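Side-chain contacts in endoglucanase family 5 (Clostridium acetobutylicum ATCC 824, PDB 6PZ7), which probably cleaves internal beta-glycosidic bonds in cellulose and related plant polysaccharides, as a broad-specificity endoglucanase of glycoside hydrolase family 5: residues S63-A68 / Q76-R81; L220-P225 / K286-D291; S280-A285 / V330-N335. All blocks are in the same frame, centred on the assembly; numbering follows the deposited sequence.

Interaction 1 (S63-A68 / Q76-R81); sequences SSHIGA and QAWLNR
Trp78 of helix 76-91 lays its indole flat against the imidazole of His65, and this face-to-face stack carries the whole contact. The helix begins just ahead of it, where Asp75 OD1 receives the backbone N-H of Ala77. One residue on, Trp78 has its CG anti to the backbone N (chi1 -179°), which sends the indole out from the helix toward the 3-10 turn 63-65. The His65 ring and the five-membered ring of Trp78 have centroids 3.5 Å apart. Their planes differ by only 7°. The two CG atoms, of His65 and Trp78, face each other at 3.4 Å. From there the imidazole runs out over the fused bond of the indole. His65 CD2 comes to 3.2 Å from Trp78 CE2, and His65 CE1 lies 3.3 Å from Trp78 CE3. His65 NE2 sits over the face of the indole, 3.3 Å from Trp78 CZ2. The CB of His65 adds a CH-pi contact, 3.9 Å from the centroid of the five-membered ring of Trp78. Ser64 CB lies over the other face of the imidazole. Further along the helix, Arg81 turns to Glu32 and Glu84 in salt bridges. Trp62 meets the indole nearly at right angles. The stack ties the loop that follows barrel strand 55-58 to the first turn of the next helix, and Ile66 and Leu79 both rest on the neighbouring helix 111-132.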
ATOM      1  N   SER A  63     -14.888   6.412  -0.913  1.00  8.22           N
ATOM      2  CA  SER A  63     -15.696   7.585  -0.576  0.65  9.66           C
ATOM      3  C   SER A  63     -16.869   7.802  -1.525  1.00 10.55           C
ATOM      4  O   SER A  63     -17.998   8.047  -1.078  1.00 12.02           O
ATOM      5  CB  SER A  63     -14.783   8.816  -0.548  0.65 12.45           C
ATOM      6  OG  SER A  63     -15.450   9.948  -0.017  0.65 13.68           O
ATOM      7  N   SER A  64     -16.625   7.785  -2.827  1.00  8.81           N
ATOM      8  CA  SER A  64     -17.621   8.069  -3.856  0.59 10.74           C
ATOM      9  C   SER A  64     -18.679   6.987  -3.975  1.00 10.72           C
ATOM     10  O   SER A  64     -19.612   7.152  -4.773  1.00 14.36           O
ATOM     11  CB  SER A  64     -16.961   8.220  -5.243  0.59 10.90           C
ATOM     12  OG  SER A  64     -15.983   9.237  -5.254  0.59 13.19           O
ATOM     13  N   HIS A  65     -18.522   5.886  -3.268  1.00  8.39           N
ATOM     14  CA  HIS A  65     -19.365   4.705  -3.382  1.00  9.62           C
ATOM     15  C   HIS A  65     -20.079   4.370  -2.087  1.00  8.48           C
ATOM     16  O   HIS A  65     -20.675   3.291  -2.000  1.00 10.75           O
ATOM     17  CB  HIS A  65     -18.489   3.531  -3.836  1.00  9.07           C
ATOM     18  CG  HIS A  65     -17.619   3.872  -4.990  1.00  8.79           C
ATOM     19  ND1 HIS A  65     -18.102   4.038  -6.270  1.00 10.69           N
ATOM     20  CD2 HIS A  65     -16.304   4.175  -5.041  1.00  9.54           C
ATOM     21  CE1 HIS A  65     -17.105   4.385  -7.069  1.00 11.39           C
ATOM     22  NE2 HIS A  65     -16.005   4.484  -6.348  1.00 10.83           N
ATOM     23  N   ILE A  66     -20.013   5.250  -1.095  1.00  8.26           N
ATOM     24  CA  ILE A  66     -20.612   5.068   0.224  1.00  8.70           C
ATOM     25  C   ILE A  66     -21.831   5.984   0.327  1.00  8.91           C
ATOM     26  O   ILE A  66     -21.747   7.188   0.068  1.00 10.37           O
ATOM     27  CB  ILE A  66     -19.596   5.409   1.323  1.00  8.26           C
ATOM     28  CG1 ILE A  66     -18.417   4.434   1.300  1.00  9.10           C
ATOM     29  CG2 ILE A  66     -20.298   5.432   2.699  1.00  8.96           C
ATOM     30  CD1 ILE A  66     -17.241   4.940   2.115  1.00  8.93           C
ATOM     31  N   GLY A  67     -22.963   5.414   0.727  0.50  8.91           N
ATOM     32  CA  GLY A  67     -24.187   6.164   0.927  0.50 10.24           C
ATOM     33  C   GLY A  67     -24.220   6.919   2.239  0.50  9.01           C
ATOM     34  O   GLY A  67     -23.257   6.982   2.997  0.50  9.25           O
ATOM     35  N   ALA A  68     -25.372   7.520   2.499  0.50  9.40           N
ATOM     36  CA  ALA A  68     -25.519   8.352   3.685  0.50 10.64           C
ATOM     37  C   ALA A  68     -25.403   7.526   4.956  0.50 10.20           C
ATOM     38  O   ALA A  68     -25.800   6.351   5.009  0.50  9.78           O
ATOM     39  CB  ALA A  68     -26.879   9.047   3.681  0.50 12.13           C
ATOM     40  N   GLN A  76     -23.403  -1.792  -4.352  1.00 12.54           N
ATOM     41  CA  GLN A  76     -23.155  -3.184  -4.697  1.00 12.60           C
ATOM     42  C   GLN A  76     -22.387  -3.327  -6.003  1.00 11.03           C
ATOM     43  O   GLN A  76     -21.552  -4.229  -6.134  1.00 11.65           O
ATOM     44  CB  GLN A  76     -24.493  -3.923  -4.793  1.00 16.13           C
ATOM     45  CG  GLN A  76     -24.399  -5.375  -5.137  1.00 22.44           C
ATOM     46  CD  GLN A  76     -25.760  -6.059  -5.123  1.00 32.45           C
ATOM     47  OE1 GLN A  76     -26.254  -6.463  -4.065  1.00 38.97           O
ATOM     48  NE2 GLN A  76     -26.382  -6.164  -6.297  1.00 35.48           N
ATOM     49  N   ALA A  77     -22.689  -2.506  -6.999  1.00 11.51           N
ATOM     50  CA  ALA A  77     -21.969  -2.637  -8.256  1.00 11.88           C
ATOM     51  C   ALA A  77     -20.494  -2.320  -8.082  1.00 10.82           C
ATOM     52  O   ALA A  77     -19.651  -2.877  -8.788  1.00 10.54           O
ATOM     53  CB  ALA A  77     -22.572  -1.703  -9.300  1.00 13.80           C
ATOM     54  N   TRP A  78     -20.150  -1.394  -7.204  1.00 10.43           N
ATOM     55  CA  TRP A  78     -18.747  -1.108  -6.936  1.00  9.05           C
ATOM     56  C   TRP A  78     -18.085  -2.293  -6.266  1.00  9.59           C
ATOM     57  O   TRP A  78     -16.980  -2.694  -6.663  1.00  9.39           O
ATOM     58  CB  TRP A  78     -18.628   0.151  -6.085  1.00  9.81           C
ATOM     59  CG  TRP A  78     -17.209   0.560  -5.762  1.00  8.36           C
ATOM     60  CD1 TRP A  78     -16.610   0.508  -4.549  1.00  8.65           C
ATOM     61  CD2 TRP A  78     -16.222   1.073  -6.662  1.00  9.25           C
ATOM     62  NE1 TRP A  78     -15.326   0.968  -4.618  1.00  8.68           N
ATOM     63  CE2 TRP A  78     -15.057   1.335  -5.911  1.00  8.91           C
ATOM     64  CE3 TRP A  78     -16.229   1.361  -8.029  1.00 11.74           C
ATOM     65  CZ2 TRP A  78     -13.913   1.879  -6.488  1.00 10.06           C
ATOM     66  CZ3 TRP A  78     -15.077   1.900  -8.600  1.00 13.24           C
ATOM     67  CH2 TRP A  78     -13.938   2.151  -7.825  1.00 12.14           C
ATOM     68  N   LEU A  79     -18.710  -2.855  -5.228  1.00  9.45           N
ATOM     69  CA  LEU A  79     -18.145  -4.041  -4.602  1.00 10.34           C
ATOM     70  C   LEU A  79     -17.965  -5.158  -5.611  1.00  9.96           C
ATOM     71  O   LEU A  79     -16.971  -5.896  -5.567  1.00 10.11           O
ATOM     72  CB  LEU A  79     -19.019  -4.515  -3.447  1.00 11.89           C
ATOM     73  CG  LEU A  79     -18.788  -3.876  -2.092  1.00 12.90           C
ATOM     74  CD1 LEU A  79     -19.950  -4.216  -1.171  1.00 14.36           C
ATOM     75  CD2 LEU A  79     -17.464  -4.286  -1.477  1.00 11.66           C
ATOM     76  N   ASN A  80     -18.925  -5.334  -6.508  1.00  9.03           N
ATOM     77  CA  ASN A  80     -18.824  -6.386  -7.505  1.00  9.37           C
ATOM     78  C   ASN A  80     -17.602  -6.170  -8.401  1.00  8.24           C
ATOM     79  O   ASN A  80     -16.862  -7.122  -8.711  1.00  8.80           O
ATOM     80  CB  ASN A  80     -20.084  -6.442  -8.385  1.00 10.54           C
ATOM     81  CG  ASN A  80     -21.297  -6.988  -7.662  1.00 12.38           C
ATOM     82  OD1 ASN A  80     -21.204  -7.594  -6.599  1.00 13.62           O
ATOM     83  ND2 ASN A  80     -22.449  -6.785  -8.263  1.00 13.61           N
ATOM     84  N   ARG A  81     -17.354  -4.911  -8.802  1.00  7.78           N
ATOM     85  CA  ARG A  81     -16.177  -4.605  -9.625  1.00  7.68           C
ATOM     86  C   ARG A  81     -14.884  -4.813  -8.864  1.00  7.62           C
ATOM     87  O   ARG A  81     -13.928  -5.408  -9.396  1.00  7.53           O
ATOM     88  CB  ARG A  81     -16.258  -3.186 -10.185  1.00  8.53           C
ATOM     89  CG  ARG A  81     -15.051  -2.813 -11.037  1.00  8.83           C
ATOM     90  CD  ARG A  81     -14.817  -3.794 -12.190  1.00  8.88           C
ATOM     91  NE  ARG A  81     -13.575  -3.413 -12.876  1.00  8.52           N
ATOM     92  CZ  ARG A  81     -12.858  -4.238 -13.635  1.00  8.64           C
ATOM     93  NH1 ARG A  81     -13.235  -5.481 -13.879  1.00  8.58           N
ATOM     94  NH2 ARG A  81     -11.701  -3.805 -14.126  1.00  8.96           N
TER

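Interaction 2 (L220-P225 / K286-D291); sequences LHMYAP and KFYVSD
Tyr288 points its phenol end-on at the chain around Met222, with the hydroxyl leading. The ring leaves helix 278-294 with CG anti to the backbone N (chi1 -165°), and its long axis spans the gap to the loop. Tyr288 OH donates to Met222 O at 2.7 Å. The donor lies in the carbonyl plane, on a lone pair, with a C=O...donor angle of 137°. The same carbonyl oxygen is close to the ring plane, at the CE1 edge. Ala224 O lies at this edge too, 4.2 Å from Tyr288 CE1. The Met222 side chain takes another approach. It starts beside the hydroxyl, with Met222 CB 3.5 Å from Tyr288 OH, then bends at its last torsion (chi3 82°). That bend brings Met222 CE back to 3.9 Å from Tyr288 CZ, displaced from the ring plane at the hydroxyl end. Carbonyl oxygen, CB and the terminal methyl of Met222 all meet the phenol oxygen.

The fold is a (beta/alpha)8 barrel. Strand 216-221 is its sixth strand, and helix 278-294 follows the seventh, 265-270. Tyr288 therefore reaches from an outer helix to the loop that leaves the sixth strand. Its ring also meets that of Phe270 and touches Ile267 and Thr299. In the loop, Tyr223 is the centre of an inverse gamma turn, with a weak bond from Ala224 N back to Met222 O. A cis peptide bond then leads into Pro225, the N-cap of helix 226-229. Just before Met222, the CB of His221 points away from helix 278-294, and its ND1 is hydrogen-bonded to Glu146 OE2. Met222 packs against Leu251 of helix 241-259.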
ATOM      1  N   LEU A 220       4.333   0.606   5.571  1.00  6.05           N
ATOM      2  CA  LEU A 220       5.092   1.847   5.427  1.00  6.35           C
ATOM      3  C   LEU A 220       5.237   2.169   3.954  1.00  5.58           C
ATOM      4  O   LEU A 220       5.285   1.260   3.113  1.00  5.75           O
ATOM      5  CB  LEU A 220       6.490   1.734   6.071  1.00  6.92           C
ATOM      6  CG  LEU A 220       6.510   1.347   7.543  1.00  6.31           C
ATOM      7  CD1 LEU A 220       7.947   1.058   7.969  1.00  8.36           C
ATOM      8  CD2 LEU A 220       5.892   2.419   8.411  1.00  8.54           C
ATOM      9  N   HIS A 221       5.288   3.452   3.610  1.00  6.03           N
ATOM     10  CA  HIS A 221       5.517   3.905   2.239  1.00  5.15           C
ATOM     11  C   HIS A 221       6.797   4.723   2.252  1.00  5.87           C
ATOM     12  O   HIS A 221       7.002   5.545   3.160  1.00  6.86           O
ATOM     13  CB  HIS A 221       4.371   4.737   1.704  1.00  5.81           C
ATOM     14  CG  HIS A 221       3.091   3.969   1.620  1.00  5.05           C
ATOM     15  ND1 HIS A 221       1.892   4.581   1.330  1.00  6.24           N
ATOM     16  CD2 HIS A 221       2.806   2.652   1.799  1.00  5.91           C
ATOM     17  CE1 HIS A 221       0.929   3.667   1.324  1.00  6.37           C
ATOM     18  NE2 HIS A 221       1.451   2.494   1.626  1.00  6.37           N
ATOM     19  N   MET A 222       7.710   4.486   1.301  1.00  6.41           N
ATOM     20  CA  MET A 222       9.013   5.146   1.345  1.00  6.64           C
ATOM     21  C   MET A 222       9.599   5.280  -0.064  1.00  6.60           C
ATOM     22  O   MET A 222      10.276   4.375  -0.584  1.00  7.32           O
ATOM     23  CB  MET A 222       9.948   4.373   2.267  1.00  7.26           C
ATOM     24  CG  MET A 222      11.254   5.123   2.561  1.00  9.90           C
ATOM     25  SD  MET A 222      12.378   4.414   3.755  1.00 11.71           S
ATOM     26  CE  MET A 222      13.191   3.224   2.723  1.00 13.12           C
ATOM     27  N   TYR A 223       9.382   6.442  -0.651  1.00  6.67           N
ATOM     28  CA  TYR A 223       9.868   6.761  -1.984  1.00  7.40           C
ATOM     29  C   TYR A 223      11.235   7.420  -1.848  1.00  8.52           C
ATOM     30  O   TYR A 223      11.417   8.615  -2.081  1.00 10.87           O
ATOM     31  CB  TYR A 223       8.901   7.661  -2.724  1.00  8.07           C
ATOM     32  CG  TYR A 223       7.558   7.075  -3.079  1.00  7.47           C
ATOM     33  CD1 TYR A 223       7.261   6.730  -4.381  1.00  7.60           C
ATOM     34  CD2 TYR A 223       6.541   6.918  -2.118  1.00  8.41           C
ATOM     35  CE1 TYR A 223       6.011   6.267  -4.735  1.00  8.42           C
ATOM     36  CE2 TYR A 223       5.282   6.441  -2.470  1.00  8.06           C
ATOM     37  CZ  TYR A 223       5.024   6.126  -3.781  1.00  7.11           C
ATOM     38  OH  TYR A 223       3.788   5.691  -4.173  1.00  8.38           O
ATOM     39  N   ALA A 224      12.184   6.651  -1.434  1.00  7.71           N
ATOM     40  CA  ALA A 224      13.522   7.154  -1.104  1.00  9.01           C
ATOM     41  C   ALA A 224      14.516   6.919  -2.241  1.00  7.95           C
ATOM     42  O   ALA A 224      14.416   5.920  -2.964  1.00  8.50           O
ATOM     43  CB  ALA A 224      14.049   6.449   0.150  1.00 10.44           C
ATOM     44  N   PRO A 225      15.524   7.787  -2.373  1.00  7.85           N
ATOM     45  CA  PRO A 225      15.629   9.110  -1.739  1.00  9.05           C
ATOM     46  C   PRO A 225      14.702  10.083  -2.439  1.00  8.40           C
ATOM     47  O   PRO A 225      14.580  10.083  -3.677  1.00  8.82           O
ATOM     48  CB  PRO A 225      17.096   9.487  -1.953  1.00  8.90           C
ATOM     49  CG  PRO A 225      17.505   8.751  -3.202  1.00  9.98           C
ATOM     50  CD  PRO A 225      16.632   7.523  -3.304  1.00  8.86           C
ATOM     51  N   LYS A 286      17.313  -2.079  -7.745  1.00  8.94           N
ATOM     52  CA  LYS A 286      18.060  -3.293  -7.437  1.00  9.76           C
ATOM     53  C   LYS A 286      18.534  -3.282  -5.989  1.00  9.70           C
ATOM     54  O   LYS A 286      18.377  -4.268  -5.255  1.00 10.23           O
ATOM     55  CB  LYS A 286      19.243  -3.427  -8.387  1.00 11.82           C
ATOM     56  CG  LYS A 286      20.023  -4.705  -8.173  1.00 14.99           C
ATOM     57  CD  LYS A 286      21.150  -4.841  -9.213  1.00 18.83           C
ATOM     58  CE  LYS A 286      21.968  -6.109  -8.976  1.00 29.33           C
ATOM     59  NZ  LYS A 286      22.780  -6.483 -10.171  1.00 34.12           N
ATOM     60  N   PHE A 287      19.153  -2.173  -5.562  1.00  9.00           N
ATOM     61  CA  PHE A 287      19.673  -2.078  -4.203  1.00  9.50           C
ATOM     62  C   PHE A 287      18.538  -2.051  -3.196  1.00  8.48           C
ATOM     63  O   PHE A 287      18.609  -2.734  -2.165  1.00  9.14           O
ATOM     64  CB  PHE A 287      20.556  -0.845  -4.046  1.00 10.57           C
ATOM     65  CG  PHE A 287      21.220  -0.766  -2.712  1.00  9.76           C
ATOM     66  CD1 PHE A 287      22.376  -1.485  -2.450  1.00 12.51           C
ATOM     67  CD2 PHE A 287      20.672  -0.020  -1.690  1.00 11.02           C
ATOM     68  CE1 PHE A 287      22.964  -1.435  -1.203  1.00 13.88           C
ATOM     69  CE2 PHE A 287      21.281   0.024  -0.438  1.00 12.92           C
ATOM     70  CZ  PHE A 287      22.406  -0.685  -0.200  1.00 12.76           C
ATOM     71  N   TYR A 288      17.470  -1.308  -3.479  1.00  7.67           N
ATOM     72  CA  TYR A 288      16.356  -1.189  -2.546  1.00  7.87           C
ATOM     73  C   TYR A 288      15.743  -2.552  -2.287  1.00  8.30           C
ATOM     74  O   TYR A 288      15.589  -2.963  -1.134  1.00  7.97           O
ATOM     75  CB  TYR A 288      15.350  -0.193  -3.137  1.00  8.23           C
ATOM     76  CG  TYR A 288      14.282   0.375  -2.239  1.00  6.86           C
ATOM     77  CD1 TYR A 288      14.012   1.732  -2.267  1.00  7.52           C
ATOM     78  CD2 TYR A 288      13.512  -0.422  -1.411  1.00  9.17           C
ATOM     79  CE1 TYR A 288      12.978   2.302  -1.480  1.00  7.56           C
ATOM     80  CE2 TYR A 288      12.489   0.126  -0.602  1.00  8.87           C
ATOM     81  CZ  TYR A 288      12.245   1.473  -0.642  1.00  7.69           C
ATOM     82  OH  TYR A 288      11.212   1.949   0.158  1.00  7.98           O
ATOM     83  N   VAL A 289      15.373  -3.273  -3.344  1.00  8.42           N
ATOM     84  CA  VAL A 289      14.705  -4.554  -3.167  1.00  8.17           C
ATOM     85  C   VAL A 289      15.639  -5.560  -2.500  1.00 10.14           C
ATOM     86  O   VAL A 289      15.217  -6.302  -1.601  1.00  9.63           O
ATOM     87  CB  VAL A 289      14.125  -5.064  -4.502  1.00  9.35           C
ATOM     88  CG1 VAL A 289      13.598  -6.477  -4.357  1.00 12.90           C
ATOM     89  CG2 VAL A 289      13.086  -4.118  -5.039  1.00  9.42           C
ATOM     90  N   SER A 290      16.916  -5.616  -2.915  1.00  9.38           N
ATOM     91  CA  SER A 290      17.807  -6.626  -2.349  0.53  9.65           C
ATOM     92  C   SER A 290      18.139  -6.317  -0.894  1.00 10.04           C
ATOM     93  O   SER A 290      18.150  -7.227  -0.055  1.00 10.68           O
ATOM     94  CB  SER A 290      19.067  -6.757  -3.194  0.53 13.25           C
ATOM     95  OG  SER A 290      19.814  -5.563  -3.203  0.53 12.30           O
ATOM     96  N   ASP A 291      18.389  -5.064  -0.566  1.00 10.07           N
ATOM     97  CA  ASP A 291      18.689  -4.722   0.829  1.00 11.27           C
ATOM     98  C   ASP A 291      17.455  -4.894   1.709  1.00 11.49           C
ATOM     99  O   ASP A 291      17.541  -5.407   2.838  1.00 11.07           O
ATOM    100  CB  ASP A 291      19.220  -3.292   0.903  1.00 11.09           C
ATOM    101  CG  ASP A 291      19.953  -2.996   2.185  1.00 12.59           C
ATOM    102  OD1 ASP A 291      20.400  -3.941   2.870  1.00 18.39           O
ATOM    103  OD2 ASP A 291      20.091  -1.812   2.513  1.00 12.99           O
TER

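Interaction 3 (S280-A285 / V330-N335); sequences SRASLA and VRTIVN
Two neighbouring outer helices of the (beta/alpha)8 barrel meet here, helix 278-294 through Ala282 and Ala285 and the C-terminal helix 327-334 through Thr332 and Ile333. Their local axes come within 8.4 Å and run parallel, only 2° apart. Two alanines on the first helix let the backbones come close. The CA atoms of Ala282 and Thr332 are 5.9 Å apart, and those of Ala285 and Ile333 are 5.8 Å apart.

Thr332 is the centre of the contact. With chi1 at 63° its hydroxyl is tucked over its own backbone and faces both alanines. Thr332 OG1 is 3.6 Å from Ala285 CB. It also lies 3.4 Å from Ala282 O, but no hydrogen bond forms there. Its hydrogen bond is instead made within its own helix, to Leu329 O. Both branches touch Ala282 CB, Thr332 CG2 and OG1 each at 3.8 Å. The polar group is thus satisfied locally and acts across the gap by packing alone.

Ile333 adds the second contact to Ala285. Its CG1 comes to 3.9 Å from Ala285 CB. Ala285 CB thus touches both Thr332 OG1 and Ile333 CG1, which approach from neighbouring directions. Ile333 also reaches Trp301 on strand 298-303 and Phe53, so it faces the barrel wall. Arg281 forms a cation-pi pair with Phe326, just ahead of the second helix. Such side-by-side parallel helices, each following its own barrel strand, the second after a small hairpin, are typical of the outer ring of a TIM barrel. Here they are the helices after the seventh and eighth strands.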
ATOM      1  N   SER A 280      19.704   4.678 -13.753  1.00 10.34           N
ATOM      2  CA  SER A 280      19.726   5.079 -12.345  1.00 11.41           C
ATOM      3  C   SER A 280      18.543   4.505 -11.585  1.00  9.52           C
ATOM      4  O   SER A 280      18.675   4.098 -10.424  1.00  9.38           O
ATOM      5  CB  SER A 280      19.705   6.610 -12.230  1.00  9.59           C
ATOM      6  OG  SER A 280      20.984   7.181 -12.511  1.00 12.67           O
ATOM      7  N   ARG A 281      17.367   4.557 -12.194  1.00  8.42           N
ATOM      8  CA  ARG A 281      16.188   4.013 -11.534  1.00  8.56           C
ATOM      9  C   ARG A 281      16.343   2.527 -11.259  1.00  7.69           C
ATOM     10  O   ARG A 281      15.939   2.045 -10.197  1.00  7.83           O
ATOM     11  CB  ARG A 281      14.946   4.252 -12.405  1.00  8.92           C
ATOM     12  CG  ARG A 281      14.585   5.725 -12.612  1.00  8.71           C
ATOM     13  CD  ARG A 281      13.481   5.911 -13.633  1.00  9.35           C
ATOM     14  NE  ARG A 281      12.184   5.469 -13.112  1.00  8.48           N
ATOM     15  CZ  ARG A 281      11.122   5.220 -13.865  1.00  8.28           C
ATOM     16  NH1 ARG A 281      11.211   5.253 -15.192  1.00  8.94           N
ATOM     17  NH2 ARG A 281       9.963   4.912 -13.288  1.00  8.35           N
ATOM     18  N   ALA A 282      16.936   1.784 -12.203  1.00  8.85           N
ATOM     19  CA  ALA A 282      17.197   0.358 -12.020  1.00  9.02           C
ATOM     20  C   ALA A 282      18.256   0.113 -10.959  1.00  9.28           C
ATOM     21  O   ALA A 282      18.129  -0.817 -10.168  1.00  9.62           O
ATOM     22  CB  ALA A 282      17.589  -0.276 -13.359  1.00  9.74           C
ATOM     23  N   SER A 283      19.303   0.925 -10.929  1.00  9.60           N
ATOM     24  CA  SER A 283      20.308   0.779  -9.869  1.00 10.33           C
ATOM     25  C   SER A 283      19.689   0.973  -8.489  1.00  8.64           C
ATOM     26  O   SER A 283      19.923   0.192  -7.564  1.00  9.57           O
ATOM     27  CB  SER A 283      21.430   1.788 -10.073  1.00 10.34           C
ATOM     28  OG  SER A 283      22.220   1.518 -11.230  1.00 13.65           O
ATOM     29  N   LEU A 284      18.814   1.962  -8.361  1.00  8.21           N
ATOM     30  CA  LEU A 284      18.116   2.204  -7.104  1.00  7.84           C
ATOM     31  C   LEU A 284      17.241   1.019  -6.753  1.00  7.94           C
ATOM     32  O   LEU A 284      17.267   0.515  -5.626  1.00  7.94           O
ATOM     33  CB  LEU A 284      17.290   3.495  -7.177  1.00  8.86           C
ATOM     34  CG  LEU A 284      16.282   3.695  -6.037  1.00  7.50           C
ATOM     35  CD1 LEU A 284      16.965   3.747  -4.672  1.00  8.90           C
ATOM     36  CD2 LEU A 284      15.506   4.989  -6.285  1.00  9.36           C
ATOM     37  N   ALA A 285      16.412   0.569  -7.706  1.00  7.94           N
ATOM     38  CA  ALA A 285      15.476  -0.520  -7.413  1.00  8.77           C
ATOM     39  C   ALA A 285      16.225  -1.783  -7.038  1.00  8.50           C
ATOM     40  O   ALA A 285      15.819  -2.504  -6.124  1.00  8.87           O
ATOM     41  CB  ALA A 285      14.563  -0.776  -8.609  1.00  9.36           C
ATOM     42  N   VAL A 330      12.091  -3.125 -14.683  0.75  9.33           N
ATOM     43  CA  VAL A 330      11.202  -4.168 -14.191  0.75  9.59           C
ATOM     44  C   VAL A 330      12.016  -5.375 -13.746  0.75  8.85           C
ATOM     45  O   VAL A 330      11.749  -5.974 -12.695  0.75  8.57           O
ATOM     46  CB  VAL A 330      10.133  -4.537 -15.239  0.75 13.90           C
ATOM     47  CG1 VAL A 330       9.117  -5.540 -14.614  0.75 17.81           C
ATOM     48  CG2 VAL A 330       9.386  -3.324 -15.747  0.75 13.98           C
ATOM     49  N   ARG A 331      13.012  -5.756 -14.551  1.00 10.06           N
ATOM     50  CA  ARG A 331      13.806  -6.933 -14.212  1.00 12.18           C
ATOM     51  C   ARG A 331      14.538  -6.749 -12.880  1.00 12.35           C
ATOM     52  O   ARG A 331      14.631  -7.705 -12.089  1.00 14.14           O
ATOM     53  CB  ARG A 331      14.763  -7.274 -15.353  1.00 14.49           C
ATOM     54  CG  ARG A 331      15.456  -8.623 -15.219  1.00 21.07           C
ATOM     55  CD  ARG A 331      14.478  -9.778 -15.356  1.00 22.56           C
ATOM     56  NE  ARG A 331      15.187 -11.038 -15.221  1.00 25.19           N
ATOM     57  CZ  ARG A 331      14.629 -12.230 -15.376  1.00 20.64           C
ATOM     58  NH1 ARG A 331      13.346 -12.331 -15.669  1.00 25.56           N
ATOM     59  NH2 ARG A 331      15.374 -13.311 -15.241  1.00 28.50           N
ATOM     60  N   THR A 332      15.078  -5.560 -12.594  1.00 11.80           N
ATOM     61  CA  THR A 332      15.713  -5.320 -11.292  1.00 12.15           C
ATOM     62  C   THR A 332      14.726  -5.395 -10.134  1.00 12.78           C
ATOM     63  O   THR A 332      15.120  -5.703  -8.989  1.00 16.04           O
ATOM     64  CB  THR A 332      16.496  -3.998 -11.218  1.00 11.65           C
ATOM     65  OG1 THR A 332      15.663  -2.842 -11.377  1.00 16.43           O
ATOM     66  CG2 THR A 332      17.551  -3.964 -12.319  1.00 15.19           C
ATOM     67  N   ILE A 333      13.457  -5.034 -10.364  1.00  9.43           N
ATOM     68  CA  ILE A 333      12.462  -5.124  -9.307  1.00  9.67           C
ATOM     69  C   ILE A 333      12.186  -6.576  -8.936  1.00 10.20           C
ATOM     70  O   ILE A 333      12.061  -6.897  -7.747  1.00 11.11           O
ATOM     71  CB  ILE A 333      11.189  -4.354  -9.676  1.00  8.32           C
ATOM     72  CG1 ILE A 333      11.455  -2.838  -9.801  1.00  9.48           C
ATOM     73  CG2 ILE A 333      10.069  -4.620  -8.663  1.00  9.45           C
ATOM     74  CD1 ILE A 333      10.441  -2.107 -10.593  1.00  9.47           C
ATOM     75  N   VAL A 334      12.027  -7.456  -9.935  1.00 10.26           N
ATOM     76  CA  VAL A 334      11.557  -8.826  -9.714  1.00 11.63           C
ATOM     77  C   VAL A 334      12.678  -9.846  -9.529  1.00 15.12           C
ATOM     78  O   VAL A 334      12.392 -11.031  -9.274  1.00 17.90           O
ATOM     79  CB  VAL A 334      10.656  -9.298 -10.882  1.00 11.16           C
ATOM     80  CG1 VAL A 334       9.424  -8.429 -10.998  1.00 12.48           C
ATOM     81  CG2 VAL A 334      11.434  -9.370 -12.205  1.00 15.02           C
ATOM     82  N   ASN A 335      13.931  -9.454  -9.664  1.00 14.67           N
ATOM     83  CA  ASN A 335      15.020 -10.426  -9.546  1.00 18.72           C
ATOM     84  C   ASN A 335      15.225 -10.880  -8.105  1.00 26.64           C
ATOM     85  O   ASN A 335      14.759 -10.271  -7.141  1.00 32.48           O
ATOM     86  CB  ASN A 335      16.306  -9.826 -10.103  1.00 25.86           C
ATOM     87  CG  ASN A 335      17.356 -10.882 -10.409  1.00 32.03           C
ATOM     88  OD1 ASN A 335      17.160 -11.734 -11.282  1.00 38.38           O
ATOM     89  ND2 ASN A 335      18.471 -10.824  -9.703  1.00 40.26           N
ATOM     90  OXT ASN A 335      15.888 -11.907  -7.862  1.00 25.64           O
TER

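How the interactions relate
Interactions 2 and 3 share helix 278-294 and touch, with centres about 10 Å apart. Lys286 rests against Thr332, and Leu284 against Ala224 and Pro225. The helix thus turns one side to the loop after strand 216-221 and another to the C-terminal helix. Interaction 1 lies on the opposite side of the chain's centre, about 34 and 36 Å from them between centres. It is partly buried, whereas the other two are buried contacts. Chemistry differs as well. Interaction 1 is an aromatic stack between a strand-to-helix loop and the helix it leads into, interaction 2 a hydrogen bond to a backbone carbonyl, and interaction 3 close packing of alanines against threonine and isoleucine between helices.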